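Local coordinates for flocculation protein FLO11 (Saccharomyces cerevisiae, PDB 4UYT), which mediates homophilic yeast cell-cell recognition during flocculation and contributes to substrate adhesion, invasive growth and biofilm formation, its N-terminal adhesin domain being the part modelled here, at residues Q31-V36 with H52-E57; E57-K62 with N93-T98; S66-G71 with T78-G83; Q122-Q127 with T141-L146. All blocks are in the same frame, centred on the assembly; numbering follows the deposited sequence.

How the contacts relate
The four contacts lie in one fibronectin type III-like beta-sandwich, the N-terminal adhesin domain, with centres about 10 to 16 Å apart. Contact 1 comes first along the chain, within the four-stranded sheet, and shares E57 with contact 2, which attaches the following loop to the turn entering strand 96-104, the neighbour of strand 46-55 in that sheet. Contact 3 is a hairpin formed by the chain between the two halves of contact 2, and contact 4 comes last. Contacts 3 and 4 belong to the five-stranded sheet, joined where strand 64-70 pairs with strand 120-125. Side chains of Y32, F97, L81, F123 and Y125 meet between the sheets, so the contacts enclose a common hydrophobic interior.

Contact 1. Residues Q31-V36 with H52-E57; sequences QYTLDV and HVKGKE
L34 and V53 form a non-hydrogen-bonded pair in the antiparallel hairpin of strands 32-43 and 46-55, one pairing within the sandwich's four-stranded sheet. The backbone bonds lie around it: T33 N donates to K54 O (2.8 Å) and K54 N returns a bond to T33 O, while D35 and H52 make a second reciprocal pair. Beyond G55, where the strand ends, K56 N still reaches Q31 O at 2.9 Å. CA-H...O contacts fill the intervals, as between V53 CA and T33 O (3.2 Å).

The apolar contacts lie on the face bearing Y32, L34 and V53. V53 divides its methyls between two neighbours: CG1, anti to the backbone N (chi1 176°), lies 4.0 Å from Y32 CD2, and CG2 meets L34 CD1 at 3.8 Å. G55 has no side chain there, and its CA lies 3.6 Å from Y32 CD2. F123 and I121 of the facing sheet pack onto this surface.

Polar side chains and water occupy the other face. One water donates to H52 O and also bonds T33 OG1; another donates to D35 OD2 and touches H52 ND1 only weakly. Q31 and K56 run side by side in the same direction, yet Q31 NE2 bonds D25. H52 NE2 is hydrogen-bonded to D96 OD1 on strand 96-104.

The chemistry therefore differs across the sheet: a hydrophobic lining on one face, a hydrated one on the other. The D96 carboxylate, and more remotely that of D35, could favour protonation of H52, whose charge is not seen.

Contact 2. Residues E57-K62 with N93-T98; sequences ENIDLK and NPTDFT
A type I beta turn from N93 to D96, reinforced by an Asx turn at N93, leads into strand 96-104 and is met by N58 and I59 of the loop following strand 46-55. N93 OD1 bends back to its own turn and accepts twice from T95, from the backbone N and from OG1, each at 2.8 Å. The hydroxyl lies on a lone pair in the carbonyl plane; the backbone N sits above that plane. With T95 OG1 donating to N93 OD1, its oxygen can accept I59 N at 3.0 Å, in a nearly straight bond of 169°.

The other end of the N93 amide reaches the loop too: ND2 donates to N58 OD1 (3.1 Å), which also receives a bond from a water. The two amide planes stand 74° apart.

Apolar contacts accompany these bonds. T95 CG2, anti to the carbonyl carbon while OG1 holds the place between N and C (chi1 56°), packs 3.7 Å from I59 CB, and P94 CD lies 4.0 Å from L61 CD1. Y125 of the facing sheet covers I59, P94 and T95.

N93 and T95 thus act in succession: the asparagine orients the threonine hydroxyl, and the hydroxyl satisfies a loop amide. The turn's internal bonds and its attachment to the loop form one connected network, while T95 CG2 and P94 CB pack against Y125.

Contact 3. Residues S66-G71 with T78-G83; sequences SLKIIG and TVQLYG. With ACT (acetate ion), chain H.
Strands 66-70 and 79-81 run antiparallel at 156°, L67 facing both L81 and Y82 in a classic beta bulge that shifts the hairpin register by one. L67 O accepts both L81 N and Y82 N, at 2.9 and 3.0 Å respectively; Y82 N lies on a lone pair in the carbonyl plane, and L81 N is tilted 22° from it. Farther along, I69 and V79 exchange two regular backbone bonds.

The side chain of Q80 bonds back to the bulge from within its own strand. NE2 donates to Y82 O at 3.1 Å from above the carbonyl plane, while L67 N approaches that oxygen from the opposite face.

On the inward side, I69 and V79 lie alongside each other, pointing the same way. L81 CD1 is wedged between two neighbours of the facing strand, 4.0 Å from L67 CD2 and the same distance from I69 CG1. F97 and A99 of the other sheet cover L81, so this methyl belongs to the sandwich interior.

K68 takes the outer side. Its CG sits between the backbone N and the carbonyl carbon (chi1 58°); the extended chain crosses the Q80 side chain obliquely, with K68 CD 3.7 Å from Q80 OE1. K68 NZ donates to two waters: one also bonds T78 OG1, and the other donates to Q80 OE1. At the turn end of the hairpin T78 N donates to OXT of a bound acetate, probably from the crystallisation liquor, at 3.1 Å.

Contact 4. Residues Q122-Q127 with T141-L146; sequences QFEYLQ and TTSFDL
Where Y125 meets T142 and S143, a single water is gripped by four groups: it donates to Y125 O (2.7 Å) and Q127 OE1 and accepts from the hydroxyls T142 OG1 and S143 OG. It closes the end of an antiparallel pairing between strands 120-125 and 143-147, the latter an outermost strand of the five-stranded sheet in this beta-sandwich. Both threonine and serine protons are thereby spent on the water, which ties the end of one strand to the start of the other.

Three backbone bonds continue the seam. F123 N lies nearly in line with the F144 C=O, 2.8 Å from F144 O, F144 N bonds F123 O, and Y125 N takes T142 O.

Inward, the rings of F123 and F144 are near parallel, their planes 20° apart, but slid so far that they barely overlap; F123 CD1 and F144 CE1 touch at 3.4 Å. F144 CG occupies the crowded position between the backbone N and the carbonyl carbon (chi1 56°). F123 CB stands over one face of the F144 ring, 3.9 Å from its centroid and 18° off the normal, a CH-pi contact. Y125 presents its edge to F144, CE2 lying 3.9 Å from CZ, and its hydroxyl bonds that of Y32 on the facing sheet.

Outward, Q122 and D145 extend side by side in the same direction. The carboxylate meets the aliphatic part of the glutamine, D145 OD1 lying 3.1 Å from Q122 CG.

Contact 1. Residues Q31-V36 with H52-E57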
# COMPACT_ATOMS: atom_id res chain seq x y z
N GLN A 31 10.40 -0.70 9.99
CA GLN A 31 10.33 -0.17 8.64
C GLN A 31 9.74 -1.16 7.65
O GLN A 31 10.10 -2.33 7.61
CB GLN A 31 11.70 0.27 8.17
CG GLN A 31 12.22 1.48 8.94
CD GLN A 31 13.67 1.74 8.69
OE1 GLN A 31 14.30 1.16 7.78
NE2 GLN A 31 14.22 2.65 9.46
N TYR A 32 8.84 -0.65 6.81
CA TYR A 32 8.31 -1.36 5.64
C TYR A 32 8.53 -0.47 4.42
O TYR A 32 8.61 0.74 4.54
CB TYR A 32 6.80 -1.62 5.77
CG TYR A 32 6.40 -2.59 6.84
CD1 TYR A 32 6.42 -2.23 8.18
CD2 TYR A 32 5.90 -3.86 6.50
CE1 TYR A 32 6.01 -3.11 9.17
CE2 TYR A 32 5.50 -4.75 7.48
CZ TYR A 32 5.56 -4.37 8.81
OH TYR A 32 5.15 -5.24 9.79
N THR A 33 8.50 -1.11 3.25
CA THR A 33 8.47 -0.44 1.97
C THR A 33 7.28 -0.91 1.16
O THR A 33 6.76 -2.02 1.35
CB THR A 33 9.77 -0.67 1.17
OG1 THR A 33 9.93 -2.07 0.93
CG2 THR A 33 11.00 -0.11 1.91
N LEU A 34 6.88 -0.08 0.21
CA LEU A 34 5.80 -0.39 -0.72
C LEU A 34 6.24 0.01 -2.11
O LEU A 34 6.75 1.11 -2.30
CB LEU A 34 4.50 0.32 -0.31
CG LEU A 34 3.28 0.07 -1.21
CD1 LEU A 34 1.98 0.14 -0.41
CD2 LEU A 34 3.19 1.00 -2.41
N ASP A 35 5.98 -0.87 -3.08
CA ASP A 35 6.16 -0.56 -4.48
C ASP A 35 4.86 -0.91 -5.21
O ASP A 35 4.18 -1.85 -4.87
CB ASP A 35 7.34 -1.36 -5.06
CG ASP A 35 7.82 -0.84 -6.38
OD1 ASP A 35 7.47 0.29 -6.77
OD2 ASP A 35 8.64 -1.57 -6.99
N VAL A 36 4.57 -0.16 -6.25
CA VAL A 36 3.46 -0.46 -7.17
C VAL A 36 4.09 -1.11 -8.38
O VAL A 36 4.84 -0.48 -9.12
CB VAL A 36 2.67 0.81 -7.54
CG1 VAL A 36 1.59 0.44 -8.57
CG2 VAL A 36 2.06 1.46 -6.31
N HIS A 52 3.49 -4.38 -3.74
CA HIS A 52 4.38 -5.30 -3.08
C HIS A 52 4.90 -4.60 -1.84
O HIS A 52 5.57 -3.56 -1.95
CB HIS A 52 5.53 -5.69 -4.01
CG HIS A 52 6.49 -6.67 -3.43
ND1 HIS A 52 7.76 -6.84 -3.91
CD2 HIS A 52 6.33 -7.57 -2.44
CE1 HIS A 52 8.34 -7.80 -3.23
NE2 HIS A 52 7.50 -8.26 -2.33
N VAL A 53 4.61 -5.15 -0.67
CA VAL A 53 4.98 -4.59 0.61
C VAL A 53 5.98 -5.51 1.29
O VAL A 53 5.76 -6.70 1.33
CB VAL A 53 3.74 -4.39 1.51
CG1 VAL A 53 4.11 -3.90 2.88
CG2 VAL A 53 2.80 -3.40 0.83
N LYS A 54 7.09 -4.94 1.75
CA LYS A 54 8.10 -5.69 2.47
C LYS A 54 8.42 -5.04 3.79
O LYS A 54 8.42 -3.82 3.91
CB LYS A 54 9.38 -5.81 1.65
CG LYS A 54 9.22 -6.54 0.33
CD LYS A 54 10.52 -6.31 -0.42
CE LYS A 54 10.81 -7.28 -1.54
NZ LYS A 54 12.28 -7.46 -1.71
N GLY A 55 8.64 -5.88 4.79
CA GLY A 55 9.13 -5.45 6.08
C GLY A 55 10.64 -5.65 6.20
O GLY A 55 11.21 -6.53 5.55
N LYS A 56 11.29 -4.86 7.05
CA LYS A 56 12.74 -4.93 7.18
C LYS A 56 13.22 -6.30 7.64
O LYS A 56 14.22 -6.83 7.15
CB LYS A 56 13.24 -3.85 8.15
CG LYS A 56 14.76 -3.73 8.21
CD LYS A 56 15.24 -2.37 8.72
CE LYS A 56 16.76 -2.27 8.72
NZ LYS A 56 17.19 -0.85 8.86
N GLU A 57 12.49 -6.85 8.61
CA GLU A 57 12.73 -8.18 9.12
C GLU A 57 11.52 -9.05 8.84
O GLU A 57 10.39 -8.56 8.67
CB GLU A 57 12.96 -8.15 10.63
CG GLU A 57 14.08 -7.21 11.09
CD GLU A 57 15.46 -7.62 10.60
OE1 GLU A 57 15.67 -8.82 10.31
OE2 GLU A 57 16.34 -6.74 10.52
O HOH W 1 8.39 -3.10 -1.21
O HOH W 2 9.15 -4.22 -5.68

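Contact 2. Residues E57-K62 with N93-T98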
# COMPACT_ATOMS: atom_id res chain seq x y z
N GLU A 57 12.49 -6.85 8.61
CA GLU A 57 12.73 -8.18 9.12
C GLU A 57 11.52 -9.05 8.84
O GLU A 57 10.39 -8.56 8.67
CB GLU A 57 12.96 -8.15 10.63
CG GLU A 57 14.08 -7.21 11.09
CD GLU A 57 15.46 -7.62 10.60
OE1 GLU A 57 15.67 -8.82 10.31
OE2 GLU A 57 16.34 -6.74 10.52
N ASN A 58 11.77 -10.35 8.80
CA ASN A 58 10.70 -11.30 8.55
C ASN A 58 9.91 -11.55 9.83
O ASN A 58 10.49 -11.91 10.85
CB ASN A 58 11.28 -12.62 8.03
CG ASN A 58 10.19 -13.56 7.58
OD1 ASN A 58 9.35 -13.19 6.77
ND2 ASN A 58 10.16 -14.77 8.12
N ILE A 59 8.60 -11.37 9.76
CA ILE A 59 7.68 -11.64 10.86
C ILE A 59 6.75 -12.77 10.43
O ILE A 59 6.01 -12.66 9.46
CB ILE A 59 6.88 -10.39 11.27
CG1 ILE A 59 7.84 -9.30 11.70
CG2 ILE A 59 5.87 -10.74 12.36
CD1 ILE A 59 7.14 -8.00 12.07
N ASP A 60 6.82 -13.86 11.18
CA ASP A 60 6.01 -15.01 10.88
C ASP A 60 4.52 -14.69 10.89
O ASP A 60 4.04 -13.90 11.70
CB ASP A 60 6.27 -16.12 11.89
CG ASP A 60 5.70 -17.46 11.44
OD1 ASP A 60 6.43 -18.19 10.74
OD2 ASP A 60 4.54 -17.76 11.77
N LEU A 61 3.79 -15.35 9.99
CA LEU A 61 2.34 -15.16 9.90
C LEU A 61 1.60 -15.38 11.23
O LEU A 61 0.55 -14.81 11.46
CB LEU A 61 1.76 -16.07 8.81
CG LEU A 61 0.28 -15.85 8.46
CD1 LEU A 61 0.02 -14.46 7.91
CD2 LEU A 61 -0.21 -16.91 7.46
N LYS A 62 2.16 -16.22 12.11
CA LYS A 62 1.47 -16.54 13.35
C LYS A 62 1.24 -15.32 14.23
O LYS A 62 0.30 -15.30 15.04
CB LYS A 62 2.23 -17.62 14.13
CG LYS A 62 3.47 -17.12 14.84
CD LYS A 62 4.31 -18.27 15.36
CE LYS A 62 5.48 -17.75 16.17
NZ LYS A 62 6.37 -18.87 16.58
N ASN A 93 2.53 -13.85 4.32
CA ASN A 93 3.70 -13.28 4.99
C ASN A 93 3.42 -11.78 5.13
O ASN A 93 3.42 -11.10 4.14
CB ASN A 93 4.97 -13.54 4.19
CG ASN A 93 6.19 -13.00 4.86
OD1 ASN A 93 6.11 -12.15 5.77
ND2 ASN A 93 7.36 -13.45 4.41
N PRO A 94 3.16 -11.28 6.35
CA PRO A 94 2.80 -9.87 6.51
C PRO A 94 4.00 -8.95 6.27
O PRO A 94 3.82 -7.74 6.24
CB PRO A 94 2.33 -9.80 7.97
CG PRO A 94 3.10 -10.88 8.64
CD PRO A 94 3.21 -11.99 7.64
N THR A 95 5.20 -9.52 6.12
CA THR A 95 6.40 -8.77 5.82
C THR A 95 6.92 -9.03 4.40
O THR A 95 7.99 -8.54 4.06
CB THR A 95 7.49 -8.98 6.89
OG1 THR A 95 7.80 -10.37 7.04
CG2 THR A 95 7.02 -8.42 8.20
N ASP A 96 6.15 -9.71 3.55
CA ASP A 96 6.48 -9.82 2.14
C ASP A 96 5.22 -10.29 1.43
O ASP A 96 4.94 -11.49 1.34
CB ASP A 96 7.65 -10.77 1.86
CG ASP A 96 8.19 -10.63 0.46
OD1 ASP A 96 7.44 -10.16 -0.41
OD2 ASP A 96 9.36 -10.97 0.25
N PHE A 97 4.40 -9.34 0.97
CA PHE A 97 3.13 -9.68 0.36
C PHE A 97 2.83 -8.79 -0.80
O PHE A 97 3.38 -7.71 -0.95
CB PHE A 97 1.97 -9.66 1.38
CG PHE A 97 1.64 -8.30 1.97
CD1 PHE A 97 0.73 -7.45 1.35
CD2 PHE A 97 2.23 -7.86 3.17
CE1 PHE A 97 0.40 -6.23 1.92
CE2 PHE A 97 1.90 -6.63 3.74
CZ PHE A 97 0.98 -5.83 3.09
N THR A 98 1.91 -9.28 -1.62
CA THR A 98 1.36 -8.52 -2.70
C THR A 98 -0.16 -8.43 -2.54
O THR A 98 -0.79 -9.24 -1.87
CB THR A 98 1.70 -9.13 -4.08
OG1 THR A 98 1.11 -10.43 -4.19
CG2 THR A 98 3.17 -9.20 -4.29
O HOH W 3 9.86 -11.19 4.88

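Contact 3. Residues S66-G71 with T78-G83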
# COMPACT_ATOMS: atom_id res chain seq x y z
N SER A 66 -4.85 -9.37 11.83
CA SER A 66 -5.57 -8.86 10.69
C SER A 66 -4.73 -7.88 9.90
O SER A 66 -3.84 -7.21 10.44
CB SER A 66 -6.88 -8.20 11.13
OG SER A 66 -6.62 -7.01 11.87
N LEU A 67 -5.06 -7.80 8.62
CA LEU A 67 -4.36 -6.93 7.68
C LEU A 67 -5.38 -6.50 6.64
O LEU A 67 -6.04 -7.35 6.04
CB LEU A 67 -3.21 -7.69 7.04
CG LEU A 67 -2.36 -6.89 6.06
CD1 LEU A 67 -1.65 -5.75 6.75
CD2 LEU A 67 -1.36 -7.80 5.37
N LYS A 68 -5.52 -5.20 6.44
CA LYS A 68 -6.45 -4.72 5.44
C LYS A 68 -5.99 -3.41 4.92
O LYS A 68 -5.34 -2.61 5.61
CB LYS A 68 -7.86 -4.62 5.98
CG LYS A 68 -8.06 -3.73 7.17
CD LYS A 68 -9.55 -3.66 7.50
CE LYS A 68 -9.81 -2.97 8.81
NZ LYS A 68 -11.28 -2.98 9.04
N ILE A 69 -6.34 -3.17 3.67
CA ILE A 69 -6.13 -1.90 3.02
C ILE A 69 -7.41 -1.09 3.27
O ILE A 69 -8.53 -1.59 3.07
CB ILE A 69 -5.87 -2.06 1.52
CG1 ILE A 69 -4.86 -3.15 1.25
CG2 ILE A 69 -5.44 -0.74 0.95
CD1 ILE A 69 -4.52 -3.36 -0.20
N ILE A 70 -7.25 0.14 3.74
CA ILE A 70 -8.38 1.00 4.05
C ILE A 70 -8.19 2.35 3.38
O ILE A 70 -7.11 2.71 2.91
CB ILE A 70 -8.53 1.19 5.58
CG1 ILE A 70 -7.27 1.81 6.23
CG2 ILE A 70 -8.90 -0.13 6.24
CD1 ILE A 70 -7.44 2.15 7.69
N GLY A 71 -9.27 3.12 3.35
CA GLY A 71 -9.21 4.43 2.77
C GLY A 71 -8.99 4.41 1.26
O GLY A 71 -8.45 5.35 0.72
N THR A 78 -12.41 -0.74 1.33
CA THR A 78 -11.59 -1.62 2.13
C THR A 78 -11.29 -2.88 1.33
O THR A 78 -12.16 -3.44 0.64
CB THR A 78 -12.34 -1.99 3.44
OG1 THR A 78 -12.54 -0.81 4.21
CG2 THR A 78 -11.57 -3.02 4.28
N VAL A 79 -10.04 -3.33 1.44
CA VAL A 79 -9.60 -4.59 0.85
C VAL A 79 -9.01 -5.43 1.95
O VAL A 79 -7.90 -5.19 2.42
CB VAL A 79 -8.56 -4.37 -0.28
CG1 VAL A 79 -8.22 -5.69 -0.94
CG2 VAL A 79 -9.09 -3.39 -1.31
N GLN A 80 -9.79 -6.39 2.41
CA GLN A 80 -9.30 -7.30 3.43
C GLN A 80 -8.25 -8.23 2.85
O GLN A 80 -8.47 -8.87 1.83
CB GLN A 80 -10.46 -8.11 4.01
CG GLN A 80 -10.11 -8.73 5.36
CD GLN A 80 -10.23 -7.77 6.53
OE1 GLN A 80 -11.11 -6.92 6.58
NE2 GLN A 80 -9.32 -7.90 7.48
N LEU A 81 -7.10 -8.32 3.52
CA LEU A 81 -6.02 -9.22 3.09
C LEU A 81 -5.89 -10.42 4.00
O LEU A 81 -5.59 -11.51 3.54
CB LEU A 81 -4.67 -8.51 2.97
CG LEU A 81 -4.67 -7.33 2.01
CD1 LEU A 81 -3.29 -6.70 1.99
CD2 LEU A 81 -5.09 -7.74 0.60
N TYR A 82 -6.13 -10.22 5.29
CA TYR A 82 -6.05 -11.29 6.25
C TYR A 82 -6.97 -10.95 7.40
O TYR A 82 -6.98 -9.82 7.90
CB TYR A 82 -4.63 -11.43 6.77
CG TYR A 82 -4.37 -12.71 7.51
CD1 TYR A 82 -4.01 -13.84 6.82
CD2 TYR A 82 -4.49 -12.77 8.88
CE1 TYR A 82 -3.72 -15.02 7.48
CE2 TYR A 82 -4.21 -13.93 9.56
CZ TYR A 82 -3.82 -15.05 8.85
OH TYR A 82 -3.54 -16.21 9.52
N GLY A 83 -7.72 -11.92 7.85
CA GLY A 83 -8.48 -11.75 9.04
C GLY A 83 -9.33 -12.97 9.32
O GLY A 83 -10.08 -13.42 8.46
C ACT H . -16.44 -1.47 0.89
O ACT H . -16.53 -0.57 -0.04
OXT ACT H . -15.25 -1.91 1.10
CH3 ACT H . -17.61 -1.87 1.72
O HOH W 4 -12.66 -1.02 7.12
O HOH W 5 -12.60 -5.26 8.21
O HOH W 6 -11.82 2.09 4.46

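Contact 4. Residues Q122-Q127 with T141-L146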
# COMPACT_ATOMS: atom_id res chain seq x y z
N GLN A 122 -3.66 -1.24 7.39
CA GLN A 122 -3.87 -1.39 8.82
C GLN A 122 -3.40 -2.78 9.21
O GLN A 122 -3.96 -3.79 8.77
CB GLN A 122 -5.35 -1.19 9.13
CG GLN A 122 -5.74 -1.34 10.58
CD GLN A 122 -7.25 -1.33 10.75
OE1 GLN A 122 -7.93 -0.41 10.32
NE2 GLN A 122 -7.78 -2.39 11.32
N PHE A 123 -2.38 -2.79 10.08
CA PHE A 123 -1.82 -4.02 10.61
C PHE A 123 -2.28 -4.19 12.06
O PHE A 123 -2.21 -3.25 12.85
CB PHE A 123 -0.30 -3.93 10.65
CG PHE A 123 0.40 -3.96 9.31
CD1 PHE A 123 0.41 -2.85 8.48
CD2 PHE A 123 1.12 -5.08 8.91
CE1 PHE A 123 1.08 -2.88 7.27
CE2 PHE A 123 1.82 -5.10 7.72
CZ PHE A 123 1.81 -3.99 6.90
N GLU A 124 -2.67 -5.41 12.40
CA GLU A 124 -2.89 -5.76 13.80
C GLU A 124 -2.15 -7.05 14.04
O GLU A 124 -2.56 -8.12 13.58
CB GLU A 124 -4.38 -5.95 14.12
CG GLU A 124 -5.22 -4.69 14.03
CD GLU A 124 -6.70 -4.93 14.36
OE1 GLU A 124 -7.11 -6.07 14.66
OE2 GLU A 124 -7.46 -3.94 14.30
N TYR A 125 -1.07 -6.95 14.82
CA TYR A 125 -0.35 -8.10 15.31
C TYR A 125 -0.69 -8.34 16.78
O TYR A 125 -1.07 -7.42 17.52
CB TYR A 125 1.15 -7.86 15.21
CG TYR A 125 1.73 -7.74 13.81
CD1 TYR A 125 2.11 -8.88 13.11
CD2 TYR A 125 2.01 -6.50 13.24
CE1 TYR A 125 2.70 -8.81 11.85
CE2 TYR A 125 2.62 -6.42 12.00
CZ TYR A 125 2.97 -7.57 11.30
OH TYR A 125 3.62 -7.53 10.08
N LEU A 126 -0.57 -9.58 17.20
CA LEU A 126 -0.68 -9.94 18.61
C LEU A 126 -2.05 -9.66 19.22
O LEU A 126 -2.17 -9.49 20.43
CB LEU A 126 0.39 -9.23 19.47
CG LEU A 126 1.87 -9.53 19.26
CD1 LEU A 126 2.67 -8.98 20.43
CD2 LEU A 126 2.13 -11.02 19.11
N GLN A 127 -3.09 -9.64 18.39
CA GLN A 127 -4.46 -9.51 18.87
C GLN A 127 -5.14 -10.84 18.67
O GLN A 127 -4.63 -11.72 17.97
CB GLN A 127 -5.20 -8.39 18.14
CG GLN A 127 -4.65 -7.00 18.41
CD GLN A 127 -4.69 -6.59 19.88
OE1 GLN A 127 -3.81 -5.89 20.37
NE2 GLN A 127 -5.72 -7.04 20.58
N THR A 141 5.96 -1.55 17.68
CA THR A 141 4.53 -1.31 17.78
C THR A 141 3.74 -2.39 17.04
O THR A 141 4.06 -2.72 15.90
CB THR A 141 4.28 0.08 17.21
OG1 THR A 141 4.99 1.01 18.04
CG2 THR A 141 2.81 0.42 17.18
N THR A 142 2.68 -2.90 17.67
CA THR A 142 1.97 -4.07 17.16
C THR A 142 0.70 -3.80 16.35
O THR A 142 0.34 -4.63 15.54
CB THR A 142 1.62 -5.03 18.31
OG1 THR A 142 0.90 -4.30 19.32
CG2 THR A 142 2.87 -5.63 18.92
N SER A 143 0.04 -2.67 16.59
CA SER A 143 -1.10 -2.25 15.79
C SER A 143 -0.81 -0.86 15.26
O SER A 143 -0.49 0.05 16.03
CB SER A 143 -2.39 -2.24 16.61
OG SER A 143 -2.90 -3.56 16.80
N PHE A 144 -0.91 -0.70 13.96
CA PHE A 144 -0.55 0.55 13.33
C PHE A 144 -1.09 0.59 11.92
O PHE A 144 -1.45 -0.44 11.34
CB PHE A 144 0.98 0.72 13.32
CG PHE A 144 1.72 -0.42 12.65
CD1 PHE A 144 1.97 -0.43 11.28
CD2 PHE A 144 2.19 -1.48 13.40
CE1 PHE A 144 2.63 -1.50 10.67
CE2 PHE A 144 2.87 -2.53 12.81
CZ PHE A 144 3.08 -2.55 11.44
N ASP A 145 -1.16 1.80 11.41
CA ASP A 145 -1.55 2.05 10.03
C ASP A 145 -0.36 2.66 9.32
O ASP A 145 0.27 3.56 9.88
CB ASP A 145 -2.70 3.05 9.97
CG ASP A 145 -4.00 2.51 10.53
OD1 ASP A 145 -4.15 1.30 10.78
OD2 ASP A 145 -4.92 3.34 10.69
N LEU A 146 -0.06 2.21 8.11
CA LEU A 146 0.97 2.77 7.25
C LEU A 146 0.28 3.42 6.07
O LEU A 146 -0.53 2.79 5.38
CB LEU A 146 1.92 1.71 6.76
CG LEU A 146 2.69 1.00 7.87
CD1 LEU A 146 3.66 -0.00 7.26
CD2 LEU A 146 3.41 1.96 8.81
O HOH W 7 -7.14 1.85 11.18
O HOH W 8 -1.64 -5.00 18.62